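Local coordinates for protein alpha-1,6-mannanase (Bacteroides thetaiotaomicron, PDB 4V1S) that is a family GH76 glycoside hydrolase that probably cleaves internal alpha-1,6-mannosidic linkages of mannans, at residues Q77-I81 against W82-F86; F110-F113 against D114-W117; K291-L294 against A295-A299; W301-S304 against I305-A308. One frame throughout, in Å; residues are numbered along the deposited sequence.

In the fold
The four contacts are local ones, met in series along a mostly helical chain whose family is built as an alpha/alpha barrel, and they form two pairs. Interactions 1 and 2 touch, their centres about 11 Å apart: the start of helix 81-97 meets the end of helix 99-114, the next helix in the chain, and one water belongs to both. Interactions 3 and 4 adjoin in sequence, centres about 13 Å apart, one on helix 284-301 and the other in the turn that follows it. The centres of interactions 1 and 3 are about 30 Å apart, on opposite sides of the chain's centre. Local bonds thus fix helix starts, a helix body, helix ends and turns in distant parts of one domain.

Interaction 1: residues Q77-I81 against W82-F86; sequences QVSFI and WGNIF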
ATOM      1  N   GLN A  77      18.627  10.938   8.955  1.00 18.98           N
ATOM      2  CA  GLN A  77      17.639  10.322   9.821  1.00 19.30           C
ATOM      3  C   GLN A  77      17.299   8.968   9.245  1.00 15.34           C
ATOM      4  O   GLN A  77      17.237   8.810   8.016  1.00 16.69           O
ATOM      5  CB  GLN A  77      16.344  11.156   9.835  1.00 23.89           C
ATOM      6  N   VAL A  78      17.030   8.006  10.130  1.00 14.90           N
ATOM      7  CA  VAL A  78      16.479   6.737   9.722  0.50 13.48           C
ATOM      8  C   VAL A  78      15.109   7.000   9.075  1.00 14.52           C
ATOM      9  O   VAL A  78      14.360   7.891   9.505  1.00 15.47           O
ATOM     10  CB  VAL A  78      16.320   5.754  10.907  0.50 12.10           C
ATOM     11  CG1 VAL A  78      15.927   4.372  10.394  0.50  8.00           C
ATOM     12  CG2 VAL A  78      17.595   5.640  11.739  0.50 14.36           C
ATOM     13  N   SER A  79      14.791   6.220   8.052  1.00 12.01           N
ATOM     14  CA  SER A  79      13.521   6.341   7.341  1.00 11.97           C
ATOM     15  C   SER A  79      12.300   6.108   8.217  1.00 11.83           C
ATOM     16  O   SER A  79      12.296   5.288   9.150  1.00 12.31           O
ATOM     17  CB  SER A  79      13.481   5.347   6.193  1.00 12.37           C
ATOM     18  OG  SER A  79      13.665   4.003   6.637  1.00 12.81           O
ATOM     19  N   PHE A  80      11.244   6.853   7.910  1.00 13.40           N
ATOM     20  CA  PHE A  80       9.929   6.525   8.398  1.00 11.97           C
ATOM     21  C   PHE A  80       9.532   5.160   7.862  1.00 11.05           C
ATOM     22  O   PHE A  80      10.079   4.672   6.882  1.00 11.46           O
ATOM     23  CB  PHE A  80       8.916   7.566   7.959  1.00 13.32           C
ATOM     24  CG  PHE A  80       9.159   8.937   8.539  1.00 14.90           C
ATOM     25  CD1 PHE A  80       8.932   9.188   9.875  1.00 16.19           C
ATOM     26  CD2 PHE A  80       9.597   9.983   7.739  1.00 14.53           C
ATOM     27  CE1 PHE A  80       9.162  10.428  10.424  1.00 18.12           C
ATOM     28  CE2 PHE A  80       9.806  11.240   8.277  1.00 16.51           C
ATOM     29  CZ  PHE A  80       9.584  11.457   9.625  1.00 17.15           C
ATOM     30  N   ILE A  81       8.580   4.529   8.532  1.00  9.97           N
ATOM     31  CA  ILE A  81       8.236   3.158   8.202  1.00 10.76           C
ATOM     32  C   ILE A  81       7.734   3.013   6.746  1.00 11.72           C
ATOM     33  O   ILE A  81       7.996   1.982   6.074  1.00 10.99           O
ATOM     34  CB  ILE A  81       7.247   2.576   9.242  1.00 10.26           C
ATOM     35  CG1 ILE A  81       7.201   1.064   9.154  1.00 11.68           C
ATOM     36  CG2 ILE A  81       5.850   3.173   9.092  1.00 11.66           C
ATOM     37  CD1 ILE A  81       6.392   0.431  10.270  1.00 13.59           C
ATOM     38  N   TRP A  82       7.033   4.037   6.250  1.00 10.75           N
ATOM     39  CA  TRP A  82       6.282   3.891   4.973  1.00 10.59           C
ATOM     40  C   TRP A  82       7.143   3.356   3.811  1.00 12.24           C
ATOM     41  O   TRP A  82       6.762   2.424   3.138  1.00 10.84           O
ATOM     42  CB  TRP A  82       5.683   5.255   4.605  1.00 13.12           C
ATOM     43  CG  TRP A  82       4.644   5.239   3.558  1.00 13.07           C
ATOM     44  CD1 TRP A  82       4.255   4.209   2.769  1.00 13.18           C
ATOM     45  CD2 TRP A  82       3.894   6.371   3.149  1.00 12.50           C
ATOM     46  NE1 TRP A  82       3.255   4.620   1.904  1.00 12.68           N
ATOM     47  CE2 TRP A  82       3.024   5.952   2.114  1.00 11.55           C
ATOM     48  CE3 TRP A  82       3.877   7.709   3.548  1.00 13.86           C
ATOM     49  CZ2 TRP A  82       2.156   6.820   1.483  1.00 13.48           C
ATOM     50  CZ3 TRP A  82       2.972   8.563   2.944  1.00 14.79           C
ATOM     51  CH2 TRP A  82       2.147   8.122   1.910  1.00 14.89           C
ATOM     52  N   GLY A  83       8.309   3.966   3.559  1.00  9.98           N
ATOM     53  CA  GLY A  83       9.126   3.537   2.421  1.00 11.28           C
ATOM     54  C   GLY A  83       9.582   2.104   2.535  1.00 11.68           C
ATOM     55  O   GLY A  83       9.746   1.426   1.541  1.00 11.97           O
ATOM     56  N   ASN A  84       9.779   1.644   3.778  1.00 10.71           N
ATOM     57  CA  ASN A  84      10.129   0.270   4.028  1.00 11.36           C
ATOM     58  C   ASN A  84       9.006  -0.696   3.742  1.00 10.99           C
ATOM     59  O   ASN A  84       9.253  -1.869   3.442  1.00  9.89           O
ATOM     60  CB  ASN A  84      10.549   0.078   5.503  1.00 11.71           C
ATOM     61  CG  ASN A  84      11.771   0.896   5.852  1.00 11.10           C
ATOM     62  OD1 ASN A  84      12.901   0.494   5.590  1.00 11.71           O
ATOM     63  ND2 ASN A  84      11.545   2.079   6.357  1.00 12.23           N
ATOM     64  N   ILE A  85       7.764  -0.220   3.830  1.00  9.87           N
ATOM     65  CA  ILE A  85       6.601  -1.079   3.510  1.00  9.20           C
ATOM     66  C   ILE A  85       6.610  -1.446   2.039  1.00  8.72           C
ATOM     67  O   ILE A  85       6.304  -2.588   1.654  1.00 10.45           O
ATOM     68  CB  ILE A  85       5.282  -0.394   3.935  1.00  9.27           C
ATOM     69  CG1 ILE A  85       5.301  -0.106   5.462  1.00 11.02           C
ATOM     70  CG2 ILE A  85       4.073  -1.220   3.552  1.00 10.48           C
ATOM     71  CD1 ILE A  85       4.099   0.689   5.943  1.00 11.53           C
ATOM     72  N   PHE A  86       7.000  -0.507   1.162  1.00  9.27           N
ATOM     73  CA  PHE A  86       7.122  -0.880  -0.234  1.00 10.12           C
ATOM     74  C   PHE A  86       8.233  -1.901  -0.484  1.00 10.32           C
ATOM     75  O   PHE A  86       8.072  -2.743  -1.335  1.00 10.80           O
ATOM     76  CB  PHE A  86       7.324   0.321  -1.127  1.00 10.36           C
ATOM     77  CG  PHE A  86       6.122   1.229  -1.193  1.00  9.15           C
ATOM     78  CD1 PHE A  86       4.981   0.840  -1.865  1.00 10.12           C
ATOM     79  CD2 PHE A  86       6.173   2.549  -0.693  1.00 11.18           C
ATOM     80  CE1 PHE A  86       3.885   1.677  -1.988  1.00 11.00           C
ATOM     81  CE2 PHE A  86       5.062   3.403  -0.797  1.00 11.73           C
ATOM     82  CZ  PHE A  86       3.931   2.958  -1.449  1.00 12.52           C
TER
HETATM   83  O   HOH W   1      14.638   1.350   7.619  1.00 12.70           O
HETATM   84  O   HOH W   2      10.075   6.104   4.591  1.00 13.91           O
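Ile81 and Ile85 are joined by the first helical bond of a loop-to-helix transition, where residues 77-80 arrive in extended form and the chain winds into helix 81-97 of the alpha/alpha barrel. Ile85 N reaches Ile81 O at 3.2 Å, lying in the carbonyl plane, while Asn84 N makes a weak bond to the same oxygen. The methylene CG1 atoms of these two isoleucines approach to 4.3 Å, extending the contact into the apolar side, where both also meet Phe113.

Polar grip comes from Asn84. With CG anti to its carbonyl carbon (chi1 -62°), its amide folds back beside the turn, and ND2 gives a nearly straight bond of 2.9 Å to Ser79 OG, which lies in the amide plane. The same nitrogen makes a weak bond to Phe80 O at 3.0 Å. Ser79 OG is in turn hydrogen-bonded to Tyr69 O, so the serine couples the amide to an earlier part of the same loop. Trp82 leaves on another side, edge-to-face with Trp147, its side chain about 4 Å from a bound glycerol, probably from the crystallisation liquor. A water bridges Asn84 OD1, at 2.8 Å, and Ser79 OG, closing a small ring that holds the amide's rotation.

Interaction 2: residues F110-F113 against D114-W117; sequences FLNF and DNYW
Asn112 and Asn115 clasp side chain to side chain where helix 99-114 ends and a type I beta turn, Asp114 to Trp117, takes over. Asn115 ND2 donates to Asn112 OD1 at 3.0 Å; the two amide planes stand 74° apart, and the acceptor lies in the plane of the donor amide. Beneath them the backbone tightens: Asp114 N still bonds to Phe110 O four residues back, but Asn115 N turns to Asn112 O and Tyr116 N to Phe113 O, each three back, with both donors above the carbonyl plane.

The Tyr116 ring presents an edge to the same turn, CD1 lying 3.5 Å from Asn112 O. On another side Asp114 OD2 rests against Leu111 CD2 at 3.8 Å.

Farther out, Ser68 OG is a second partner of Asn112 OD1, and Tyr116 OH bonds to Ser79 O, tying the helix end to the neighbouring loop. Replacing Asn112 by a leucine would probably leave Asn115 ND2 and Ser68 without their shared partner and the Asn115 amide freer to turn. Asn112 CG is anti to the backbone N (chi1 -172°), which brings ND2 to a water, 3.0 Å away, that also bonds to Tyr116 OH.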
ATOM      1  N   PHE A 110      11.894  -8.086   7.340  1.00 11.71           N
ATOM      2  CA  PHE A 110      11.047  -8.360   8.522  1.00 10.32           C
ATOM      3  C   PHE A 110      11.753  -8.055   9.827  1.00 10.45           C
ATOM      4  O   PHE A 110      11.206  -7.386  10.733  1.00 11.85           O
ATOM      5  CB  PHE A 110      10.553  -9.802   8.505  1.00 11.79           C
ATOM      6  CG  PHE A 110       9.713 -10.156   9.696  1.00 12.26           C
ATOM      7  CD1 PHE A 110       8.415  -9.688   9.808  1.00 12.28           C
ATOM      8  CD2 PHE A 110      10.241 -10.903  10.735  1.00 14.70           C
ATOM      9  CE1 PHE A 110       7.629 -10.011  10.911  1.00 12.68           C
ATOM     10  CE2 PHE A 110       9.473 -11.220  11.845  1.00 16.29           C
ATOM     11  CZ  PHE A 110       8.158 -10.786  11.924  1.00 14.41           C
ATOM     12  N   LEU A 111      13.015  -8.434   9.877  1.00 11.87           N
ATOM     13  CA  LEU A 111      13.843  -8.155  11.049  1.00 12.32           C
ATOM     14  C   LEU A 111      14.113  -6.659  11.187  1.00 12.40           C
ATOM     15  O   LEU A 111      14.218  -6.148  12.306  1.00 14.59           O
ATOM     16  CB  LEU A 111      15.142  -8.969  11.010  1.00 14.89           C
ATOM     17  CG  LEU A 111      14.933 -10.484  11.153  1.00 16.91           C
ATOM     18  CD1 LEU A 111      16.232 -11.228  10.855  1.00 20.71           C
ATOM     19  CD2 LEU A 111      14.402 -10.877  12.521  1.00 21.07           C
ATOM     20  N   ASN A 112      14.203  -5.944  10.069  1.00 12.42           N
ATOM     21  CA  ASN A 112      14.285  -4.497  10.167  1.00 12.21           C
ATOM     22  C   ASN A 112      12.979  -3.880  10.716  1.00 12.64           C
ATOM     23  O   ASN A 112      13.027  -2.932  11.499  1.00 13.31           O
ATOM     24  CB  ASN A 112      14.640  -3.881   8.824  1.00 11.27           C
ATOM     25  CG  ASN A 112      14.934  -2.394   8.933  1.00 12.20           C
ATOM     26  OD1 ASN A 112      15.679  -1.971   9.811  1.00 14.11           O
ATOM     27  ND2 ASN A 112      14.261  -1.595   8.114  1.00 12.02           N
ATOM     28  N   PHE A 113      11.848  -4.394  10.265  1.00 11.24           N
ATOM     29  CA  PHE A 113      10.563  -3.975  10.766  1.00 10.49           C
ATOM     30  C   PHE A 113      10.480  -4.176  12.281  1.00 12.79           C
ATOM     31  O   PHE A 113       9.856  -3.371  12.968  1.00 11.92           O
ATOM     32  CB  PHE A 113       9.379  -4.687  10.069  1.00 10.43           C
ATOM     33  CG  PHE A 113       8.858  -3.929   8.890  1.00  9.80           C
ATOM     34  CD1 PHE A 113       9.568  -3.922   7.672  1.00 11.90           C
ATOM     35  CD2 PHE A 113       7.720  -3.151   8.988  1.00  9.05           C
ATOM     36  CE1 PHE A 113       9.132  -3.158   6.606  1.00 13.62           C
ATOM     37  CE2 PHE A 113       7.284  -2.366   7.908  1.00 10.07           C
ATOM     38  CZ  PHE A 113       7.971  -2.377   6.713  1.00 10.34           C
ATOM     39  N   ASP A 114      11.152  -5.201  12.811  1.00 12.36           N
ATOM     40  CA  ASP A 114      11.177  -5.377  14.277  1.00 12.43           C
ATOM     41  C   ASP A 114      11.759  -4.105  15.003  1.00 14.00           C
ATOM     42  O   ASP A 114      11.406  -3.821  16.148  1.00 14.25           O
ATOM     43  CB  ASP A 114      11.972  -6.633  14.659  1.00 15.14           C
ATOM     44  CG  ASP A 114      11.159  -7.963  14.562  1.00 21.65           C
ATOM     45  OD1 ASP A 114       9.876  -7.990  14.488  1.00 26.31           O
ATOM     46  OD2 ASP A 114      11.868  -9.016  14.602  1.00 30.78           O
ATOM     47  N   ASN A 115      12.634  -3.360  14.318  1.00 11.86           N
ATOM     48  CA  ASN A 115      13.171  -2.113  14.879  1.00 13.00           C
ATOM     49  C   ASN A 115      12.092  -1.094  15.101  1.00 11.90           C
ATOM     50  O   ASN A 115      12.265  -0.206  15.925  1.00 13.64           O
ATOM     51  CB  ASN A 115      14.246  -1.513  14.022  1.00 15.11           C
ATOM     52  CG  ASN A 115      15.484  -2.380  13.968  1.00 16.55           C
ATOM     53  OD1 ASN A 115      15.953  -2.886  14.985  1.00 22.91           O
ATOM     54  ND2 ASN A 115      16.034  -2.539  12.777  1.00 16.07           N
ATOM     55  N   TYR A 116      11.015  -1.172  14.323  1.00 10.78           N
ATOM     56  CA  TYR A 116       9.876  -0.258  14.442  1.00 10.24           C
ATOM     57  C   TYR A 116       8.745  -0.776  15.339  1.00 11.47           C
ATOM     58  O   TYR A 116       7.745  -0.076  15.548  1.00 12.79           O
ATOM     59  CB  TYR A 116       9.309   0.037  13.053  1.00 11.03           C
ATOM     60  CG  TYR A 116      10.259   0.741  12.088  1.00 10.17           C
ATOM     61  CD1 TYR A 116      11.295   0.066  11.470  1.00 11.81           C
ATOM     62  CD2 TYR A 116      10.128   2.083  11.807  1.00  9.70           C
ATOM     63  CE1 TYR A 116      12.129   0.682  10.574  1.00 10.47           C
ATOM     64  CE2 TYR A 116      10.956   2.703  10.886  1.00 10.93           C
ATOM     65  CZ  TYR A 116      11.989   2.027  10.323  1.00  9.91           C
ATOM     66  OH  TYR A 116      12.827   2.679   9.452  1.00 13.16           O
ATOM     67  N   TRP A 117       8.855  -2.027  15.805  1.00 10.47           N
ATOM     68  CA  TRP A 117       7.779  -2.623  16.608  1.00 11.04           C
ATOM     69  C   TRP A 117       7.892  -2.210  18.052  1.00 10.21           C
ATOM     70  O   TRP A 117       8.952  -2.366  18.674  1.00 11.87           O
ATOM     71  CB  TRP A 117       7.871  -4.129  16.518  1.00 11.78           C
ATOM     72  CG  TRP A 117       6.851  -4.890  17.311  1.00 13.17           C
ATOM     73  CD1 TRP A 117       7.054  -5.550  18.470  1.00 12.58           C
ATOM     74  CD2 TRP A 117       5.468  -5.054  16.982  1.00 12.03           C
ATOM     75  NE1 TRP A 117       5.908  -6.170  18.870  1.00 14.27           N
ATOM     76  CE2 TRP A 117       4.905  -5.862  17.993  1.00 15.48           C
ATOM     77  CE3 TRP A 117       4.638  -4.583  15.935  1.00 12.46           C
ATOM     78  CZ2 TRP A 117       3.586  -6.283  17.967  1.00 15.05           C
ATOM     79  CZ3 TRP A 117       3.331  -4.983  15.938  1.00 14.39           C
ATOM     80  CH2 TRP A 117       2.806  -5.815  16.970  1.00 15.30           C
TER
HETATM   81  O   HOH W   3       8.536  -7.007  12.425  1.00 14.03           O
HETATM   82  O   HOH W   1      14.638   1.350   7.619  1.00 12.70           O

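Interaction 3: residues K291-L294 against A295-A299; sequences KATL and ASSEA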
ATOM      1  N   LYS A 291     -16.217  -1.633  -9.274  1.00 17.32           N
ATOM      2  CA  LYS A 291     -16.150  -1.267 -10.680  1.00 16.26           C
ATOM      3  C   LYS A 291     -16.452   0.217 -10.880  1.00 17.02           C
ATOM      4  O   LYS A 291     -15.802   0.883 -11.669  1.00 17.91           O
ATOM      5  CB  LYS A 291     -17.109  -2.117 -11.502  1.00 20.11           C
ATOM      6  CG  LYS A 291     -16.644  -3.541 -11.704  1.00 22.62           C
ATOM      7  CD  LYS A 291     -17.717  -4.308 -12.466  1.00 30.25           C
ATOM      8  CE  LYS A 291     -17.348  -5.749 -12.686  1.00 39.13           C
ATOM      9  NZ  LYS A 291     -18.439  -6.445 -13.434  1.00 49.41           N
ATOM     10  N   ALA A 292     -17.443   0.732 -10.154  1.00 14.01           N
ATOM     11  CA  ALA A 292     -17.804   2.147 -10.279  1.00 15.15           C
ATOM     12  C   ALA A 292     -16.686   3.076  -9.816  1.00 14.32           C
ATOM     13  O   ALA A 292     -16.348   4.064 -10.492  1.00 15.84           O
ATOM     14  CB  ALA A 292     -19.091   2.449  -9.519  1.00 17.19           C
ATOM     15  N   THR A 293     -16.128   2.775  -8.643  1.00 15.49           N
ATOM     16  CA  THR A 293     -15.035   3.567  -8.112  1.00 14.46           C
ATOM     17  C   THR A 293     -13.755   3.464  -8.976  1.00 13.41           C
ATOM     18  O   THR A 293     -13.094   4.478  -9.213  1.00 13.32           O
ATOM     19  CB  THR A 293     -14.761   3.178  -6.665  1.00 13.24           C
ATOM     20  OG1 THR A 293     -15.927   3.453  -5.877  1.00 14.30           O
ATOM     21  CG2 THR A 293     -13.537   3.883  -6.079  1.00 13.95           C
ATOM     22  N   LEU A 294     -13.457   2.278  -9.479  1.00 14.71           N
ATOM     23  CA  LEU A 294     -12.306   2.100 -10.357  1.00 14.79           C
ATOM     24  C   LEU A 294     -12.478   2.892 -11.683  1.00 11.47           C
ATOM     25  O   LEU A 294     -11.559   3.567 -12.115  1.00 14.07           O
ATOM     26  CB  LEU A 294     -12.032   0.636 -10.614  1.00 15.43           C
ATOM     27  CG  LEU A 294     -10.831   0.334 -11.468  1.00 13.37           C
ATOM     28  CD1 LEU A 294      -9.521   0.862 -10.910  1.00 18.38           C
ATOM     29  CD2 LEU A 294     -10.779  -1.169 -11.666  1.00 15.03           C
ATOM     30  N   ALA A 295     -13.646   2.872 -12.284  1.00 12.71           N
ATOM     31  CA  ALA A 295     -13.858   3.643 -13.494  1.00 14.26           C
ATOM     32  C   ALA A 295     -13.669   5.135 -13.250  1.00 14.59           C
ATOM     33  O   ALA A 295     -13.054   5.828 -14.054  1.00 15.45           O
ATOM     34  CB  ALA A 295     -15.245   3.356 -14.074  1.00 15.92           C
ATOM     35  N   SER A 296     -14.222   5.642 -12.149  1.00 13.05           N
ATOM     36  CA  SER A 296     -14.086   7.056 -11.809  1.00 13.64           C
ATOM     37  C   SER A 296     -12.641   7.415 -11.456  1.00 12.65           C
ATOM     38  O   SER A 296     -12.178   8.539 -11.715  1.00 14.28           O
ATOM     39  CB  SER A 296     -14.996   7.414 -10.657  1.00 13.80           C
ATOM     40  OG  SER A 296     -16.355   7.418 -11.091  1.00 16.84           O
ATOM     41  N   SER A 297     -11.924   6.463 -10.896  1.00 13.79           N
ATOM     42  CA  SER A 297     -10.523   6.668 -10.576  1.00 12.57           C
ATOM     43  C   SER A 297      -9.675   6.727 -11.858  1.00 12.95           C
ATOM     44  O   SER A 297      -8.805   7.595 -11.991  1.00 12.85           O
ATOM     45  CB  SER A 297      -9.993   5.534  -9.691  1.00 12.04           C
ATOM     46  OG  SER A 297     -10.669   5.505  -8.414  1.00 13.07           O
ATOM     47  N   GLU A 298      -9.953   5.849 -12.814  1.00 17.21           N
ATOM     48  CA  GLU A 298      -9.283   5.943 -14.120  1.00 17.27           C
ATOM     49  C   GLU A 298      -9.584   7.293 -14.795  1.00 15.38           C
ATOM     50  O   GLU A 298      -8.689   7.973 -15.282  1.00 14.95           O
ATOM     51  CB  GLU A 298      -9.726   4.808 -15.046  1.00 16.65           C
ATOM     52  CG  GLU A 298      -9.330   3.428 -14.585  1.00 18.19           C
ATOM     53  CD  GLU A 298      -9.716   2.352 -15.561  1.00 20.88           C
ATOM     54  OE1 GLU A 298      -9.974   2.679 -16.743  1.00 24.01           O
ATOM     55  OE2 GLU A 298      -9.740   1.172 -15.166  1.00 17.01           O
ATOM     56  N   ALA A 299     -10.859   7.692 -14.815  1.00 14.33           N
ATOM     57  CA  ALA A 299     -11.226   8.941 -15.462  1.00 14.97           C
ATOM     58  C   ALA A 299     -10.508  10.108 -14.815  1.00 12.56           C
ATOM     59  O   ALA A 299     -10.077  11.019 -15.499  1.00 15.37           O
ATOM     60  CB  ALA A 299     -12.719   9.151 -15.412  1.00 14.95           C
TER
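Residues Lys291-Leu294 and Ala295-Ala299 meet as consecutive turns of one alpha-helix, 284-301, about 18 Å from the centre of the chain. Four backbone bonds join the turns, each from an N-H to the carbonyl four residues earlier: Ala295 to Lys291, Ser296 to Ala292, Ser297 to Thr293 and Glu298 to Leu294. The last is nearly linear with the acceptor's C=O.

The distinctive side chain is Ser297. Its hydroxyl is anti to its own carbonyl carbon (chi1 -63°), which turns it back along the helix, where OG donates to Thr293 O at 2.8 Å. Thr293 O therefore accepts twice, and the donors come from opposite faces of its carbonyl plane, with OG well above the plane. This bond gives the buried hydroxyl a partner within its own helix, and the carbonyl gains a second grip.

Glu298 follows another course. Its CG lies over Leu294 O at 3.3 Å, and the extended chain brings OE2 to within 3.9 Å of Leu294 CG, crossing the leucine at a slant. The carboxylate is held from outside the helix, OE2 by Trp323 NE1 and OE1 in a salt bridge with Lys338. Ser296 OG and Thr293 OG1, on the other side, bond to Asp244 O and Asn245 O, while Leu294 packs against Ile271 and Met326.

The arrangement is that of a barrel helix between neighbours, its inward serine bonded to the carbonyl four residues back, a familiar way for serine to be accommodated within an alpha-helix.

Interaction 4: residues W301-S304 against I305-A308; sequences WYNS and INGA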
ATOM      1  N   TRP A 301      -7.617  10.128 -12.776  1.00 12.96           N
ATOM      2  CA  TRP A 301      -6.174  10.069 -12.577  1.00 14.65           C
ATOM      3  C   TRP A 301      -5.358   9.423 -13.680  1.00 14.65           C
ATOM      4  O   TRP A 301      -4.154   9.646 -13.721  1.00 16.00           O
ATOM      5  CB  TRP A 301      -5.825   9.383 -11.254  1.00 13.59           C
ATOM      6  CG  TRP A 301      -6.231  10.149 -10.013  1.00 13.62           C
ATOM      7  CD1 TRP A 301      -5.697  11.316  -9.570  1.00 15.59           C
ATOM      8  CD2 TRP A 301      -7.225   9.765  -9.034  1.00 14.40           C
ATOM      9  NE1 TRP A 301      -6.291  11.702  -8.381  1.00 14.82           N
ATOM     10  CE2 TRP A 301      -7.235  10.772  -8.036  1.00 13.20           C
ATOM     11  CE3 TRP A 301      -8.111   8.685  -8.911  1.00 14.06           C
ATOM     12  CZ2 TRP A 301      -8.098  10.737  -6.943  1.00 14.62           C
ATOM     13  CZ3 TRP A 301      -8.984   8.660  -7.816  1.00 13.78           C
ATOM     14  CH2 TRP A 301      -8.964   9.681  -6.854  1.00 15.07           C
ATOM     15  N   TYR A 302      -5.985   8.657 -14.565  1.00 14.20           N
ATOM     16  CA  TYR A 302      -5.218   7.879 -15.529  1.00 17.71           C
ATOM     17  C   TYR A 302      -5.306   8.438 -16.924  1.00 14.71           C
ATOM     18  O   TYR A 302      -6.398   8.579 -17.459  1.00 13.06           O
ATOM     19  CB  TYR A 302      -5.692   6.438 -15.534  1.00 15.79           C
ATOM     20  CG  TYR A 302      -4.896   5.509 -16.442  1.00 13.56           C
ATOM     21  CD1 TYR A 302      -3.478   5.463 -16.384  1.00 14.79           C
ATOM     22  CD2 TYR A 302      -5.531   4.679 -17.320  1.00 14.22           C
ATOM     23  CE1 TYR A 302      -2.765   4.588 -17.171  1.00 17.84           C
ATOM     24  CE2 TYR A 302      -4.823   3.759 -18.100  1.00 17.19           C
ATOM     25  CZ  TYR A 302      -3.450   3.722 -18.046  1.00 17.83           C
ATOM     26  OH  TYR A 302      -2.712   2.867 -18.868  1.00 19.77           O
ATOM     27  N   ASN A 303      -4.156   8.736 -17.518  1.00 13.96           N
ATOM     28  CA  ASN A 303      -4.097   9.054 -18.957  1.00 14.00           C
ATOM     29  C   ASN A 303      -3.788   7.721 -19.639  1.00 15.45           C
ATOM     30  O   ASN A 303      -2.645   7.246 -19.617  1.00 15.57           O
ATOM     31  CB  ASN A 303      -3.029  10.090 -19.219  1.00 15.11           C
ATOM     32  CG  ASN A 303      -2.816  10.383 -20.702  1.00 15.25           C
ATOM     33  OD1 ASN A 303      -3.135   9.582 -21.566  1.00 15.67           O
ATOM     34  ND2 ASN A 303      -2.250  11.552 -20.986  1.00 14.87           N
ATOM     35  N   SER A 304      -4.792   7.126 -20.278  1.00 16.63           N
ATOM     36  CA  SER A 304      -4.616   5.813 -20.877  1.00 16.69           C
ATOM     37  C   SER A 304      -3.790   5.840 -22.168  1.00 17.70           C
ATOM     38  O   SER A 304      -3.363   4.793 -22.684  1.00 18.45           O
ATOM     39  CB  SER A 304      -5.956   5.175 -21.134  1.00 17.94           C
ATOM     40  OG  SER A 304      -6.550   5.664 -22.286  1.00 17.59           O
ATOM     41  N   ILE A 305      -3.581   7.030 -22.689  1.00 16.78           N
ATOM     42  CA  ILE A 305      -2.896   7.166 -23.948  1.00 20.11           C
ATOM     43  C   ILE A 305      -1.402   6.989 -23.685  1.00 18.02           C
ATOM     44  O   ILE A 305      -0.739   6.157 -24.323  1.00 19.75           O
ATOM     45  CB  ILE A 305      -3.175   8.525 -24.629  1.00 19.39           C
ATOM     46  CG1 ILE A 305      -4.690   8.820 -24.734  1.00 19.19           C
ATOM     47  CG2 ILE A 305      -2.555   8.526 -26.016  1.00 21.29           C
ATOM     48  CD1 ILE A 305      -5.528   7.720 -25.359  1.00 21.28           C
ATOM     49  N   ASN A 306      -0.871   7.748 -22.725  1.00 16.75           N
ATOM     50  CA  ASN A 306       0.555   7.599 -22.421  1.00 14.95           C
ATOM     51  C   ASN A 306       0.888   6.720 -21.235  1.00 15.57           C
ATOM     52  O   ASN A 306       2.069   6.306 -21.067  1.00 19.34           O
ATOM     53  CB  ASN A 306       1.273   8.954 -22.284  1.00 18.56           C
ATOM     54  CG  ASN A 306       0.855   9.750 -21.061  1.00 16.70           C
ATOM     55  OD1 ASN A 306      -0.032   9.369 -20.318  1.00 17.28           O
ATOM     56  ND2 ASN A 306       1.504  10.869 -20.858  1.00 19.85           N
ATOM     57  N   GLY A 307      -0.114   6.438 -20.417  1.00 15.77           N
ATOM     58  CA  GLY A 307       0.112   5.604 -19.219  1.00 17.71           C
ATOM     59  C   GLY A 307       0.336   6.353 -17.909  1.00 17.29           C
ATOM     60  O   GLY A 307       0.511   5.740 -16.903  1.00 16.24           O
ATOM     61  N   ALA A 308       0.330   7.677 -17.936  1.00 16.11           N
ATOM     62  CA  ALA A 308       0.616   8.503 -16.769  1.00 15.51           C
ATOM     63  C   ALA A 308      -0.496   8.478 -15.742  1.00 14.74           C
ATOM     64  O   ALA A 308      -1.700   8.461 -16.078  1.00 15.99           O
ATOM     65  CB  ALA A 308       0.851   9.962 -17.174  1.00 14.38           C
TER
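Gly307 and Ala308 both face Asn303, the signature of a G1 beta bulge, in the tight chain reversal that follows helix 284-301. Gly307 N donates to Asn303 O at 2.8 Å, and Asn303 N gives an almost straight bond of 2.9 Å to Ala308 O. Gly307 has a positive phi of 97°, where a side chain would press on the preceding carbonyl oxygen.

Asn303 also holds the turn from within. Its CG is anti to the backbone N (chi1 175°), which sets OD1 over the bend to accept two backbone donors: Ile305 N at 2.8 Å, in the carbonyl plane, and Asn306 N at 3.1 Å, from above that plane. With the amide cut back to an alanine here, both N-H groups would probably lose this acceptor, and the bend from Asn303 to Asn306 would be less firmly held.

Outside the bulge, the Tyr302 ring turns its edge to the glycine, CE1 standing 3.5 Å from Gly307 O, and meets Trp323 edge-to-face. Ile305 O bonds to His341, joining the turn to helix 334-350. Asn306 adds an Asx turn of its own: OD1, lying 3.0 Å from Asn303 CG, accepts Ala308 N at 2.9 Å, the donor standing above the plane of the amide carbonyl.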